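PDB 2WA2: Non-structural protein 5 from Modoc virus, which carries a methyltransferase domain that binds S-adenosylmethionine and probably methylates the viral RNA cap at guanine N7 and the ribose 2'-O position. Local coordinates for residues 15-20 with 249-254; 80-85 with 97-102; 165-170 with 199-204; 175-180 with 206-211; 217-222 with 228-233. The protein carries 4 engineered substitutions. All coordinates share one frame; numbering follows the deposited sequence.

Contact 1: residues 15-20 with 249-254; sequences PTLGEI and QLLKRM
Leu251 reaches across from helix 239-254 and sets its two methyls against two different residues of helix 14-27. CD1 goes to Leu17, lying 4.0 Å from Leu17 CD2 and 3.9 Å from the carbonyl O of Leu17. CD2 goes to Ile20, 4.1 Å from Ile20 CG2. The fork results from an extended leucine: CG lies beside the backbone N (chi1 -69°), and chi2 of 168° carries CD1 on along the chain, while CD2 turns off to the side. Leu17 answers with its CD2 branch, and the two leucines cross at about a right angle. Ile20 meets Leu251 at a similar angle, but through CG2, which its first torsion of -67° swings to the far side from the backbone N. The contact is van der Waals packing, methyls meeting one another and one backbone carbonyl. The CA atoms of Ile20 and Leu251 remain 8.3 Å apart, so the backbones stay apart and Leu251 spans most of the distance. Trp21 and Lys24, further along helix 14-27, also touch Leu251, and Leu17 also packs on Thr244, Ser247 and Arg248. A short N-terminal helix held by the C-terminal helix is consistent with flavivirus methyltransferases, in which terminal extensions pack together beside the catalytic core and the N-terminal one helps form the cap-binding region.

Contact 2: residues 80-85 with 97-102; sequences VELKGT and SYYAAS. Engineered in segment 80-85: Thr85 (natural residue Ser).
Leu82 gives the loop 80-85 its hold on helix 95-101, pushing one methyl, CD1, against the rim of the Tyr99 ring. CD1 lies 3.5 Å from Tyr99 CE2 and 3.8 Å from Tyr99 CD2, near the plane of the ring, so the methyl meets an aromatic edge. The two side chains cross at about a right angle. Tyr99 carries its ring to this place with CG turned away from the backbone N (chi1 -178°), which brings one ring side up to the leucine although its CB does not point there. Ala100 supplies the rest of the surface: Leu82 CD1 passes 4.4 Å from Ala100 CA. The phenol end of Tyr99 has its own anchor, a hydrogen bond from OH to Asp75. On the backbone side, the carbonyl O of Tyr99 takes hydrogen bonds from Ser102 OG at 2.7 Å and from Ser102 N at 3.1 Å. Leu82 also packs on Val106 and Ala100 on Val109, both of strand 106-112, while Tyr99 leans on Leu71, Ala72 and Glu76 of helix 66-76. Helix 95-101 lies in the beta-alpha-beta crossover between strands 86-89 and 106-112, and the loop leading into the first of these packs against it.

Contact 3: residues 165-170 with 199-204; sequences VEASRT and CDVLEA
Val201 and Thr170 each turn methyls toward the other through their first torsions. In Val201, chi1 of 173° sets CG1 away from the backbone N and CG2 away from the carbonyl carbon, so that both branches face helix 163-183. In Thr170, chi1 of -62° places the methyl CG2 opposite the backbone N and tucks OG1 in beside it. Thr170 CG2 then lies 3.7 Å from Val201 CG1 and 3.8 Å from Val201 CG2, resting against the fork of the valine, with the side chains crossing at about a right angle. One turn earlier, Ala167 continues the same face: its carbonyl O is 3.9 Å from Val201 CG2, and its CB is 4.4 Å from that methyl. The short side chain of Ala167 lets the helices come close there, and the segment axes approach to 9.5 Å at a crossing angle of 23°, nearly parallel. The hydroxyl that Thr170 withholds from the interface is occupied within its own helix. Thr170 OG1 donates to Glu166 O at 2.7 Å from above the carbonyl plane, while Thr170 N reaches the same oxygen from the opposite face. Asn195 N provides a second partner for OG1. Leu171 and Leu174 extend the pocket around Val201, and Val193 of strand 188-193 touches both Val201 and Thr170. Chemically, the contact implies that a buried polar residue can act as an apolar one: two grips on Glu166 O and the bond to Asn195 satisfy the polar atoms, and a methyl is what the neighbouring helix meets.

Contact 4: residues 175-180 with 206-211; sequences NVISRW and MKMQAR. Engineered in segment 206-211: Ala210 (natural residue Arg).
Ser178 and Met208 form the first shell, the serine hydroxyl lying against the flank of the methionine chain. OG is 3.3 Å from Met208 CG and 3.4 Å from Met208 CE, so the thioether curls around the oxygen. The bend comes at the last torsion, chi3 85°, which folds CE back instead of letting the chain run on. The same methyl reaches Ile177, with Met208 CE 3.7 Å from Ile177 CG2, and the two side chains cross at about a right angle. On the more open side, Arg211 brings NH1 obliquely to within 3.9 Å of Ser178 CB. A water joins these two polar groups: it is 2.8 Å from Ser178 OG and accepts a hydrogen bond from Arg211 NH1, also at 2.8 Å. In the second shell, Leu174 O, one turn back, holds Ser178 OG, and Glu182 forms a salt bridge with Arg211 NH2, pulling the guanidinium across toward helix 163-183. Beneath, Ile177 packs on Leu89, Val152 and Cys154 of the central sheet. The segment axes run almost parallel, 6° apart, at 11.2 Å, a separation spanned chiefly by Met208 and Arg211 reaching toward the short Ser178. The chemistry therefore changes with depth: methyl and thioether contacts lie toward the sheet, while a shared water links the outer rim, where the serine's hydroxyl keeps polar partners even as it presses on methionine carbons.

Contact 5: residues 217-222 with 228-233; sequences IRVPLS and EMYFVS
Ile217 fills the hollow between the two methyls of Val232: its CD1 lies 4.0 Å from Val232 CG1 and equally near CG2, with the side chains crossing at about a right angle. The backbone of Ile217 joins Tyr230 in an antiparallel hydrogen-bonded pair, Ile217 N to Tyr230 O at 2.9 Å and Tyr230 N to Ile217 O at 2.8 Å. Met229 CB presses to 3.3 Å from Ile217 O, and its bent chain lays CE near the Arg218 backbone. Past this pair, the bump of Val219 CG2 meets the Tyr230 ring obliquely, 3.7 Å from CD2. A type I turn from Val219 to Ser222 then curls back, and Ser222 OG donates to the anti lone pair of Glu228 OE2, at 2.7 Å. Arg218, bent at its second torsion (74°), turns back toward the strand and gives NH1 to Glu228 O at 2.9 Å; Thr226 O shares NH1. A water plugs the middle, bonded to Val219 N, Ser222 OG and Glu228 O. Glu228 also forms salt bridges with Lys70 and Lys192, and Tyr230 OH bonds Asp155. Lys70, Asp155, Lys192 and Glu228 match the K-D-K-E tetrad of flavivirus 2'-O-methyltransferases, consistent with this hairpin shaping the active site of an FtsJ-like fold.

Overall arrangement
Contact 1 pairs the N-terminal helix 14-27 with the C-terminal helix 239-254, closing a loop inside which the other four contacts are nested. Contact 2 comes first within it, a short local closure around strand 86-89. Contacts 3 and 4 follow and cross: both join helix 163-183 to helix 199-212, with centres 13 Å apart. Contact 5 then closes the hairpin at the antiparallel edge of the sheet. Packing links several of them: Pro15 touches Cys199 of contact 3, Leu250 touches Arg218 of contact 5, Met208 of contact 4 rests on Phe231 of contact 5, and Val80 of contact 2 reaches Ser233.

Contact 1: residues 15-20 with 249-254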
# COMPACT_ATOMS: atom_id res chain seq x y z
N PRO A 15 -7.45 16.44 6.87
CA PRO A 15 -6.65 17.10 5.85
C PRO A 15 -5.74 18.19 6.42
O PRO A 15 -4.60 18.29 6.00
CB PRO A 15 -7.71 17.69 4.89
CG PRO A 15 -8.93 16.82 5.10
CD PRO A 15 -8.90 16.56 6.59
N THR A 16 -6.24 18.98 7.38
CA THR A 16 -5.43 20.00 8.02
C THR A 16 -4.16 19.40 8.66
O THR A 16 -3.06 19.82 8.33
CB THR A 16 -6.22 20.82 9.08
OG1 THR A 16 -7.19 21.61 8.41
CG2 THR A 16 -5.26 21.77 9.84
N LEU A 17 -4.34 18.42 9.54
CA LEU A 17 -3.22 17.82 10.27
C LEU A 17 -2.19 17.10 9.36
O LEU A 17 -0.97 17.21 9.55
CB LEU A 17 -3.74 16.85 11.32
CG LEU A 17 -4.34 17.40 12.61
CD1 LEU A 17 -4.81 16.22 13.38
CD2 LEU A 17 -3.30 18.23 13.45
N GLY A 18 -2.67 16.33 8.39
CA GLY A 18 -1.74 15.67 7.47
C GLY A 18 -1.03 16.69 6.60
O GLY A 18 0.16 16.52 6.26
N GLU A 19 -1.74 17.77 6.26
CA GLU A 19 -1.15 18.81 5.45
C GLU A 19 -0.08 19.56 6.22
O GLU A 19 0.90 20.01 5.63
CB GLU A 19 -2.19 19.81 4.95
CG GLU A 19 -2.90 19.38 3.67
CD GLU A 19 -4.15 20.22 3.38
OE1 GLU A 19 -4.20 21.42 3.78
OE2 GLU A 19 -5.09 19.66 2.76
N ILE A 20 -0.33 19.78 7.52
CA ILE A 20 0.69 20.37 8.40
C ILE A 20 1.94 19.49 8.44
O ILE A 20 3.07 19.98 8.22
CB ILE A 20 0.15 20.60 9.83
CG1 ILE A 20 -0.94 21.69 9.82
CG2 ILE A 20 1.31 20.96 10.80
CD1 ILE A 20 -1.74 21.76 11.19
N GLN A 249 0.67 11.25 15.67
CA GLN A 249 1.89 10.52 15.99
C GLN A 249 3.12 11.03 15.24
O GLN A 249 4.17 11.23 15.83
CB GLN A 249 1.68 9.03 15.71
CG GLN A 249 2.91 8.19 15.94
CD GLN A 249 2.81 6.87 15.19
OE1 GLN A 249 2.57 6.85 13.97
NE2 GLN A 249 2.98 5.78 15.90
N LEU A 250 2.97 11.19 13.92
CA LEU A 250 4.08 11.64 13.07
C LEU A 250 4.49 13.07 13.40
O LEU A 250 5.66 13.39 13.34
CB LEU A 250 3.74 11.50 11.59
CG LEU A 250 3.49 10.06 11.10
CD1 LEU A 250 3.25 10.09 9.61
CD2 LEU A 250 4.70 9.16 11.46
N LEU A 251 3.53 13.92 13.75
CA LEU A 251 3.84 15.30 14.19
C LEU A 251 4.58 15.35 15.51
O LEU A 251 5.58 16.06 15.63
CB LEU A 251 2.58 16.15 14.29
CG LEU A 251 1.93 16.47 12.94
CD1 LEU A 251 0.53 17.06 13.15
CD2 LEU A 251 2.82 17.43 12.16
N LYS A 252 4.09 14.60 16.50
CA LYS A 252 4.78 14.46 17.81
C LYS A 252 6.21 13.97 17.59
O LYS A 252 7.12 14.45 18.21
CB LYS A 252 4.04 13.48 18.73
CG LYS A 252 4.78 13.16 20.04
CD LYS A 252 4.21 11.91 20.76
CE LYS A 252 4.55 11.90 22.27
NZ LYS A 252 3.40 12.48 23.10
N ARG A 253 6.40 13.00 16.70
CA ARG A 253 7.76 12.52 16.46
C ARG A 253 8.68 13.58 15.87
O ARG A 253 9.90 13.49 16.00
CB ARG A 253 7.75 11.27 15.58
CG ARG A 253 7.26 10.04 16.31
CD ARG A 253 7.21 8.82 15.42
NE ARG A 253 6.66 7.68 16.13
CZ ARG A 253 6.55 6.47 15.62
NH1 ARG A 253 6.93 6.23 14.36
NH2 ARG A 253 6.05 5.49 16.35
N MET A 254 8.10 14.58 15.23
CA MET A 254 8.91 15.63 14.62
C MET A 254 9.26 16.69 15.68
O MET A 254 10.24 17.40 15.53
CB MET A 254 8.21 16.21 13.38
CG MET A 254 9.14 16.60 12.23
SD MET A 254 8.26 17.54 10.95
CE MET A 254 6.60 17.26 11.57

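Contact 2: residues 80-85 with 97-102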
# COMPACT_ATOMS: atom_id res chain seq x y z
N VAL A 80 -4.69 -9.41 6.01
CA VAL A 80 -5.05 -9.94 4.69
C VAL A 80 -4.80 -11.44 4.62
O VAL A 80 -3.72 -11.91 4.97
CB VAL A 80 -4.27 -9.21 3.52
CG1 VAL A 80 -2.74 -9.40 3.66
CG2 VAL A 80 -4.77 -9.68 2.15
N GLU A 81 -5.81 -12.17 4.14
CA GLU A 81 -5.68 -13.60 3.90
C GLU A 81 -5.10 -13.82 2.50
O GLU A 81 -5.75 -13.55 1.50
CB GLU A 81 -7.04 -14.31 4.06
CG GLU A 81 -7.01 -15.84 3.75
CD GLU A 81 -6.20 -16.69 4.78
OE1 GLU A 81 -5.91 -16.22 5.92
OE2 GLU A 81 -5.88 -17.85 4.43
N LEU A 82 -3.86 -14.28 2.46
CA LEU A 82 -3.18 -14.52 1.20
C LEU A 82 -3.61 -15.91 0.72
O LEU A 82 -3.31 -16.91 1.36
CB LEU A 82 -1.65 -14.36 1.39
CG LEU A 82 -1.16 -12.95 1.75
CD1 LEU A 82 0.32 -12.93 2.08
CD2 LEU A 82 -1.47 -11.89 0.68
N LYS A 83 -4.36 -15.98 -0.37
CA LYS A 83 -4.93 -17.27 -0.80
C LYS A 83 -5.31 -17.35 -2.27
O LYS A 83 -5.62 -16.33 -2.92
CB LYS A 83 -6.17 -17.62 0.05
CG LYS A 83 -7.36 -16.73 -0.22
CD LYS A 83 -8.63 -17.26 0.41
CE LYS A 83 -9.65 -16.16 0.58
NZ LYS A 83 -10.21 -15.68 -0.72
N GLY A 84 -5.30 -18.58 -2.79
CA GLY A 84 -5.75 -18.84 -4.16
C GLY A 84 -4.93 -18.09 -5.19
O GLY A 84 -3.70 -18.10 -5.12
N THR A 85 -5.63 -17.47 -6.14
CA THR A 85 -5.05 -16.59 -7.15
C THR A 85 -4.82 -15.18 -6.55
O THR A 85 -5.77 -14.44 -6.23
CB THR A 85 -5.95 -16.52 -8.39
OG1 THR A 85 -6.10 -17.86 -8.91
CG2 THR A 85 -5.33 -15.58 -9.50
N SER A 97 5.27 -10.39 -4.17
CA SER A 97 4.91 -11.57 -4.95
C SER A 97 5.63 -12.81 -4.42
O SER A 97 5.02 -13.88 -4.30
CB SER A 97 5.24 -11.33 -6.42
OG SER A 97 4.23 -10.51 -6.99
N TYR A 98 6.90 -12.65 -4.08
CA TYR A 98 7.72 -13.71 -3.51
C TYR A 98 7.25 -14.02 -2.10
O TYR A 98 7.26 -15.18 -1.68
CB TYR A 98 9.20 -13.35 -3.53
CG TYR A 98 9.83 -13.54 -4.89
CD1 TYR A 98 10.00 -14.82 -5.43
CD2 TYR A 98 10.24 -12.45 -5.65
CE1 TYR A 98 10.55 -15.00 -6.69
CE2 TYR A 98 10.81 -12.63 -6.91
CZ TYR A 98 10.95 -13.90 -7.42
OH TYR A 98 11.50 -14.06 -8.67
N TYR A 99 6.83 -12.99 -1.37
CA TYR A 99 6.23 -13.25 -0.08
C TYR A 99 4.96 -14.07 -0.23
O TYR A 99 4.83 -15.14 0.39
CB TYR A 99 5.98 -11.97 0.73
CG TYR A 99 5.42 -12.32 2.08
CD1 TYR A 99 6.25 -12.79 3.11
CD2 TYR A 99 4.05 -12.28 2.31
CE1 TYR A 99 5.71 -13.17 4.35
CE2 TYR A 99 3.50 -12.64 3.55
CZ TYR A 99 4.34 -13.10 4.56
OH TYR A 99 3.77 -13.45 5.76
N ALA A 100 4.02 -13.58 -1.05
CA ALA A 100 2.77 -14.26 -1.30
C ALA A 100 3.00 -15.70 -1.77
O ALA A 100 2.32 -16.60 -1.32
CB ALA A 100 1.94 -13.50 -2.32
N ALA A 101 3.95 -15.90 -2.69
CA ALA A 101 4.21 -17.21 -3.29
C ALA A 101 4.71 -18.27 -2.29
O ALA A 101 4.61 -19.50 -2.54
CB ALA A 101 5.17 -17.08 -4.47
N SER A 102 5.25 -17.81 -1.16
CA SER A 102 5.70 -18.71 -0.10
C SER A 102 4.61 -19.09 0.92
O SER A 102 4.86 -19.93 1.80
CB SER A 102 6.93 -18.13 0.60
OG SER A 102 6.56 -17.00 1.37

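Contact 3: residues 165-170 with 199-204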
# COMPACT_ATOMS: atom_id res chain seq x y z
N VAL A 165 -0.56 16.15 -5.56
CA VAL A 165 -0.09 15.13 -6.50
C VAL A 165 -0.29 13.72 -5.92
O VAL A 165 -0.75 12.80 -6.61
CB VAL A 165 1.41 15.33 -6.91
CG1 VAL A 165 1.93 14.16 -7.74
CG2 VAL A 165 1.60 16.65 -7.66
N GLU A 166 0.11 13.54 -4.67
CA GLU A 166 -0.07 12.26 -3.98
C GLU A 166 -1.56 11.88 -3.86
O GLU A 166 -1.91 10.70 -4.06
CB GLU A 166 0.59 12.27 -2.61
CG GLU A 166 2.10 12.40 -2.65
CD GLU A 166 2.75 12.34 -1.27
OE1 GLU A 166 2.16 12.90 -0.32
OE2 GLU A 166 3.83 11.76 -1.14
N ALA A 167 -2.41 12.85 -3.47
CA ALA A 167 -3.90 12.62 -3.47
C ALA A 167 -4.41 12.13 -4.82
O ALA A 167 -5.17 11.17 -4.89
CB ALA A 167 -4.64 13.89 -3.05
N SER A 168 -3.99 12.77 -5.91
CA SER A 168 -4.48 12.39 -7.24
C SER A 168 -4.07 10.97 -7.60
O SER A 168 -4.88 10.19 -8.11
CB SER A 168 -3.93 13.37 -8.31
OG SER A 168 -4.67 14.56 -8.20
N ARG A 169 -2.80 10.62 -7.34
CA ARG A 169 -2.35 9.26 -7.62
C ARG A 169 -3.04 8.24 -6.74
O ARG A 169 -3.35 7.13 -7.19
CB ARG A 169 -0.84 9.14 -7.40
CG ARG A 169 -0.04 10.07 -8.26
CD ARG A 169 1.38 10.01 -7.83
NE ARG A 169 2.19 10.85 -8.71
CZ ARG A 169 3.50 11.05 -8.57
NH1 ARG A 169 4.20 10.45 -7.60
NH2 ARG A 169 4.11 11.85 -9.43
N THR A 170 -3.28 8.61 -5.48
CA THR A 170 -3.98 7.73 -4.54
C THR A 170 -5.39 7.44 -5.03
O THR A 170 -5.82 6.29 -5.04
CB THR A 170 -4.00 8.33 -3.13
OG1 THR A 170 -2.64 8.46 -2.68
CG2 THR A 170 -4.74 7.38 -2.13
N CYS A 199 -9.02 14.97 1.90
CA CYS A 199 -10.46 14.79 2.03
C CYS A 199 -11.06 13.90 0.94
O CYS A 199 -11.85 13.02 1.27
CB CYS A 199 -11.23 16.11 2.12
SG CYS A 199 -13.01 15.77 2.40
N ASP A 200 -10.70 14.11 -0.33
CA ASP A 200 -11.23 13.26 -1.41
C ASP A 200 -10.88 11.78 -1.22
O ASP A 200 -11.69 10.89 -1.50
CB ASP A 200 -10.83 13.73 -2.82
CG ASP A 200 -9.34 13.97 -2.99
OD1 ASP A 200 -8.53 13.58 -2.10
OD2 ASP A 200 -8.96 14.55 -4.04
N VAL A 201 -9.66 11.54 -0.75
CA VAL A 201 -9.22 10.19 -0.51
C VAL A 201 -10.02 9.58 0.65
O VAL A 201 -10.43 8.44 0.57
CB VAL A 201 -7.70 10.08 -0.22
CG1 VAL A 201 -7.35 8.63 0.20
CG2 VAL A 201 -6.89 10.48 -1.47
N LEU A 202 -10.18 10.33 1.74
CA LEU A 202 -10.95 9.82 2.88
C LEU A 202 -12.36 9.41 2.48
O LEU A 202 -12.81 8.30 2.82
CB LEU A 202 -10.98 10.85 4.03
CG LEU A 202 -9.76 11.00 4.94
CD1 LEU A 202 -9.88 12.31 5.76
CD2 LEU A 202 -9.60 9.80 5.84
N GLU A 203 -13.03 10.26 1.71
CA GLU A 203 -14.38 9.93 1.19
C GLU A 203 -14.38 8.70 0.27
O GLU A 203 -15.28 7.86 0.36
CB GLU A 203 -15.01 11.13 0.53
CG GLU A 203 -15.28 12.20 1.56
CD GLU A 203 -16.14 13.34 1.06
OE1 GLU A 203 -16.18 13.58 -0.18
OE2 GLU A 203 -16.75 14.01 1.93
N ALA A 204 -13.36 8.60 -0.59
CA ALA A 204 -13.16 7.41 -1.40
C ALA A 204 -12.98 6.15 -0.57
O ALA A 204 -13.56 5.13 -0.88
CB ALA A 204 -11.98 7.62 -2.35

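Contact 4: residues 175-180 with 206-211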
# COMPACT_ATOMS: atom_id res chain seq x y z
N ASN A 175 -9.69 4.00 -7.31
CA ASN A 175 -10.66 3.78 -8.39
C ASN A 175 -10.38 2.47 -9.16
O ASN A 175 -11.30 1.69 -9.46
CB ASN A 175 -10.73 5.01 -9.31
CG ASN A 175 -11.81 4.88 -10.35
OD1 ASN A 175 -11.51 4.77 -11.54
ND2 ASN A 175 -13.08 4.82 -9.92
N VAL A 176 -9.11 2.20 -9.45
CA VAL A 176 -8.72 0.96 -10.13
C VAL A 176 -9.03 -0.26 -9.24
O VAL A 176 -9.68 -1.24 -9.68
CB VAL A 176 -7.23 1.00 -10.52
CG1 VAL A 176 -6.77 -0.36 -11.01
CG2 VAL A 176 -7.00 2.11 -11.56
N ILE A 177 -8.58 -0.21 -8.00
CA ILE A 177 -8.81 -1.29 -7.05
C ILE A 177 -10.31 -1.56 -6.86
O ILE A 177 -10.71 -2.72 -6.79
CB ILE A 177 -8.09 -1.03 -5.68
CG1 ILE A 177 -6.57 -1.08 -5.85
CG2 ILE A 177 -8.63 -1.97 -4.56
CD1 ILE A 177 -5.99 -2.36 -6.49
N SER A 178 -11.13 -0.51 -6.79
CA SER A 178 -12.59 -0.70 -6.66
C SER A 178 -13.17 -1.61 -7.76
O SER A 178 -14.04 -2.43 -7.48
CB SER A 178 -13.34 0.63 -6.57
OG SER A 178 -13.03 1.24 -5.33
N ARG A 179 -12.65 -1.48 -8.98
CA ARG A 179 -13.08 -2.34 -10.09
C ARG A 179 -12.71 -3.80 -9.83
O ARG A 179 -13.51 -4.72 -10.10
CB ARG A 179 -12.47 -1.86 -11.41
CG ARG A 179 -13.02 -0.53 -11.86
CD ARG A 179 -12.21 0.01 -13.02
NE ARG A 179 -12.53 1.41 -13.25
CZ ARG A 179 -11.64 2.34 -13.60
NH1 ARG A 179 -10.36 2.01 -13.75
NH2 ARG A 179 -12.05 3.59 -13.78
N TRP A 180 -11.52 -4.02 -9.32
CA TRP A 180 -11.10 -5.38 -8.95
C TRP A 180 -11.98 -5.98 -7.85
O TRP A 180 -12.37 -7.15 -7.94
CB TRP A 180 -9.64 -5.39 -8.54
CG TRP A 180 -8.70 -5.26 -9.75
CD1 TRP A 180 -8.32 -4.11 -10.40
CD2 TRP A 180 -8.06 -6.34 -10.42
NE1 TRP A 180 -7.46 -4.42 -11.45
CE2 TRP A 180 -7.28 -5.78 -11.48
CE3 TRP A 180 -8.06 -7.73 -10.24
CZ2 TRP A 180 -6.50 -6.57 -12.34
CZ3 TRP A 180 -7.30 -8.51 -11.10
CH2 TRP A 180 -6.53 -7.93 -12.14
N MET A 206 -13.96 5.65 2.61
CA MET A 206 -15.21 5.34 3.34
C MET A 206 -16.17 4.62 2.39
O MET A 206 -16.89 3.70 2.81
CB MET A 206 -15.88 6.61 3.90
CG MET A 206 -15.11 7.36 5.04
SD MET A 206 -14.68 6.30 6.44
CE MET A 206 -16.27 6.23 7.33
N LYS A 207 -16.19 5.06 1.13
CA LYS A 207 -17.07 4.42 0.12
C LYS A 207 -16.62 2.98 -0.14
O LYS A 207 -17.44 2.09 -0.22
CB LYS A 207 -17.13 5.21 -1.18
CG LYS A 207 -17.75 4.44 -2.38
CD LYS A 207 -17.80 5.33 -3.65
CE LYS A 207 -18.61 4.67 -4.78
NZ LYS A 207 -18.82 5.63 -5.95
N MET A 208 -15.31 2.76 -0.28
CA MET A 208 -14.79 1.40 -0.45
C MET A 208 -15.10 0.53 0.75
O MET A 208 -15.48 -0.62 0.61
CB MET A 208 -13.27 1.43 -0.67
CG MET A 208 -12.99 1.96 -2.07
SD MET A 208 -11.25 2.24 -2.37
CE MET A 208 -10.69 0.63 -2.89
N GLN A 209 -14.96 1.10 1.94
CA GLN A 209 -15.25 0.36 3.16
C GLN A 209 -16.76 -0.01 3.23
O GLN A 209 -17.11 -1.11 3.70
CB GLN A 209 -14.84 1.18 4.39
CG GLN A 209 -15.09 0.44 5.71
CD GLN A 209 -14.80 1.32 6.91
OE1 GLN A 209 -15.32 2.43 7.01
NE2 GLN A 209 -13.93 0.85 7.78
N ALA A 210 -17.63 0.93 2.82
CA ALA A 210 -19.10 0.73 2.72
C ALA A 210 -19.44 -0.39 1.75
O ALA A 210 -20.36 -1.19 1.99
CB ALA A 210 -19.81 1.99 2.28
N ARG A 211 -18.69 -0.47 0.65
CA ARG A 211 -18.97 -1.45 -0.39
C ARG A 211 -18.35 -2.82 -0.13
O ARG A 211 -18.95 -3.87 -0.43
CB ARG A 211 -18.47 -0.91 -1.75
CG ARG A 211 -19.17 0.37 -2.26
CD ARG A 211 -18.50 0.88 -3.56
NE ARG A 211 -18.68 -0.11 -4.61
CZ ARG A 211 -18.06 -0.08 -5.79
NH1 ARG A 211 -17.19 0.89 -6.06
NH2 ARG A 211 -18.32 -1.03 -6.69
O HOH W 1 -15.47 2.49 -4.56

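Contact 5: residues 217-222 with 228-233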
# COMPACT_ATOMS: atom_id res chain seq x y z
N ILE A 217 -4.95 0.70 7.98
CA ILE A 217 -3.97 0.50 9.05
C ILE A 217 -2.60 1.11 8.73
O ILE A 217 -2.23 1.24 7.55
CB ILE A 217 -3.81 -1.01 9.43
CG1 ILE A 217 -3.27 -1.82 8.23
CG2 ILE A 217 -5.15 -1.58 9.99
CD1 ILE A 217 -2.89 -3.29 8.50
N ARG A 218 -1.89 1.48 9.79
CA ARG A 218 -0.52 1.98 9.68
C ARG A 218 0.44 0.86 10.09
O ARG A 218 0.34 0.32 11.18
CB ARG A 218 -0.34 3.20 10.60
CG ARG A 218 1.11 3.65 10.79
CD ARG A 218 1.57 4.35 9.49
NE ARG A 218 2.87 4.99 9.68
CZ ARG A 218 3.46 5.78 8.80
NH1 ARG A 218 2.90 5.98 7.60
NH2 ARG A 218 4.61 6.33 9.11
N VAL A 219 1.37 0.52 9.20
CA VAL A 219 2.42 -0.44 9.54
C VAL A 219 3.53 0.34 10.26
O VAL A 219 4.02 1.35 9.74
CB VAL A 219 2.93 -1.12 8.26
CG1 VAL A 219 3.90 -2.22 8.59
CG2 VAL A 219 1.74 -1.67 7.44
N PRO A 220 3.90 -0.08 11.48
CA PRO A 220 4.91 0.64 12.28
C PRO A 220 6.32 0.60 11.68
O PRO A 220 7.18 1.39 12.09
CB PRO A 220 4.88 -0.08 13.64
CG PRO A 220 4.28 -1.41 13.36
CD PRO A 220 3.30 -1.20 12.23
N LEU A 221 6.53 -0.31 10.73
CA LEU A 221 7.73 -0.35 9.90
C LEU A 221 7.81 0.77 8.86
O LEU A 221 8.88 1.04 8.32
CB LEU A 221 7.81 -1.69 9.17
CG LEU A 221 8.04 -2.94 10.04
CD1 LEU A 221 7.71 -4.18 9.27
CD2 LEU A 221 9.48 -3.00 10.39
N SER A 222 6.67 1.40 8.53
CA SER A 222 6.73 2.55 7.60
C SER A 222 7.56 3.67 8.22
O SER A 222 7.44 3.94 9.42
CB SER A 222 5.35 3.08 7.28
OG SER A 222 4.61 2.16 6.51
N GLU A 228 1.96 6.84 4.41
CA GLU A 228 1.31 5.66 3.78
C GLU A 228 0.56 4.82 4.80
O GLU A 228 1.04 4.56 5.91
CB GLU A 228 2.30 4.75 3.01
CG GLU A 228 3.26 4.02 3.96
CD GLU A 228 4.45 3.40 3.26
OE1 GLU A 228 4.63 3.66 2.05
OE2 GLU A 228 5.22 2.66 3.92
N MET A 229 -0.64 4.43 4.43
CA MET A 229 -1.41 3.46 5.21
C MET A 229 -1.96 2.39 4.26
O MET A 229 -1.88 2.53 3.02
CB MET A 229 -2.50 4.17 6.01
CG MET A 229 -1.91 5.10 7.07
SD MET A 229 -3.14 6.13 7.90
CE MET A 229 -4.05 4.88 8.87
N TYR A 230 -2.48 1.29 4.81
CA TYR A 230 -2.85 0.15 3.98
C TYR A 230 -4.32 -0.19 4.14
O TYR A 230 -4.79 -0.40 5.25
CB TYR A 230 -1.96 -1.06 4.23
CG TYR A 230 -0.60 -0.82 3.59
CD1 TYR A 230 -0.35 -1.23 2.28
CD2 TYR A 230 0.40 -0.14 4.29
CE1 TYR A 230 0.89 -1.00 1.68
CE2 TYR A 230 1.65 0.11 3.67
CZ TYR A 230 1.87 -0.32 2.37
OH TYR A 230 3.07 -0.05 1.74
N PHE A 231 -5.04 -0.19 3.03
CA PHE A 231 -6.46 -0.50 3.07
C PHE A 231 -6.54 -2.02 2.94
O PHE A 231 -6.13 -2.59 1.91
CB PHE A 231 -7.22 0.21 1.93
CG PHE A 231 -8.69 -0.12 1.85
CD1 PHE A 231 -9.56 0.20 2.89
CD2 PHE A 231 -9.22 -0.74 0.70
CE1 PHE A 231 -10.93 -0.10 2.82
CE2 PHE A 231 -10.61 -1.04 0.61
CZ PHE A 231 -11.46 -0.74 1.68
N VAL A 232 -7.06 -2.66 4.00
CA VAL A 232 -6.95 -4.11 4.15
C VAL A 232 -8.32 -4.76 4.45
O VAL A 232 -9.22 -4.14 5.04
CB VAL A 232 -5.89 -4.50 5.25
CG1 VAL A 232 -4.44 -4.02 4.92
CG2 VAL A 232 -6.31 -3.96 6.64
N SER A 233 -8.49 -6.00 4.00
CA SER A 233 -9.75 -6.71 4.17
C SER A 233 -9.91 -7.32 5.57
O SER A 233 -11.04 -7.49 6.00
CB SER A 233 -9.89 -7.82 3.11
OG SER A 233 -8.71 -8.58 3.04
O HOH W 2 1.94 1.96 6.80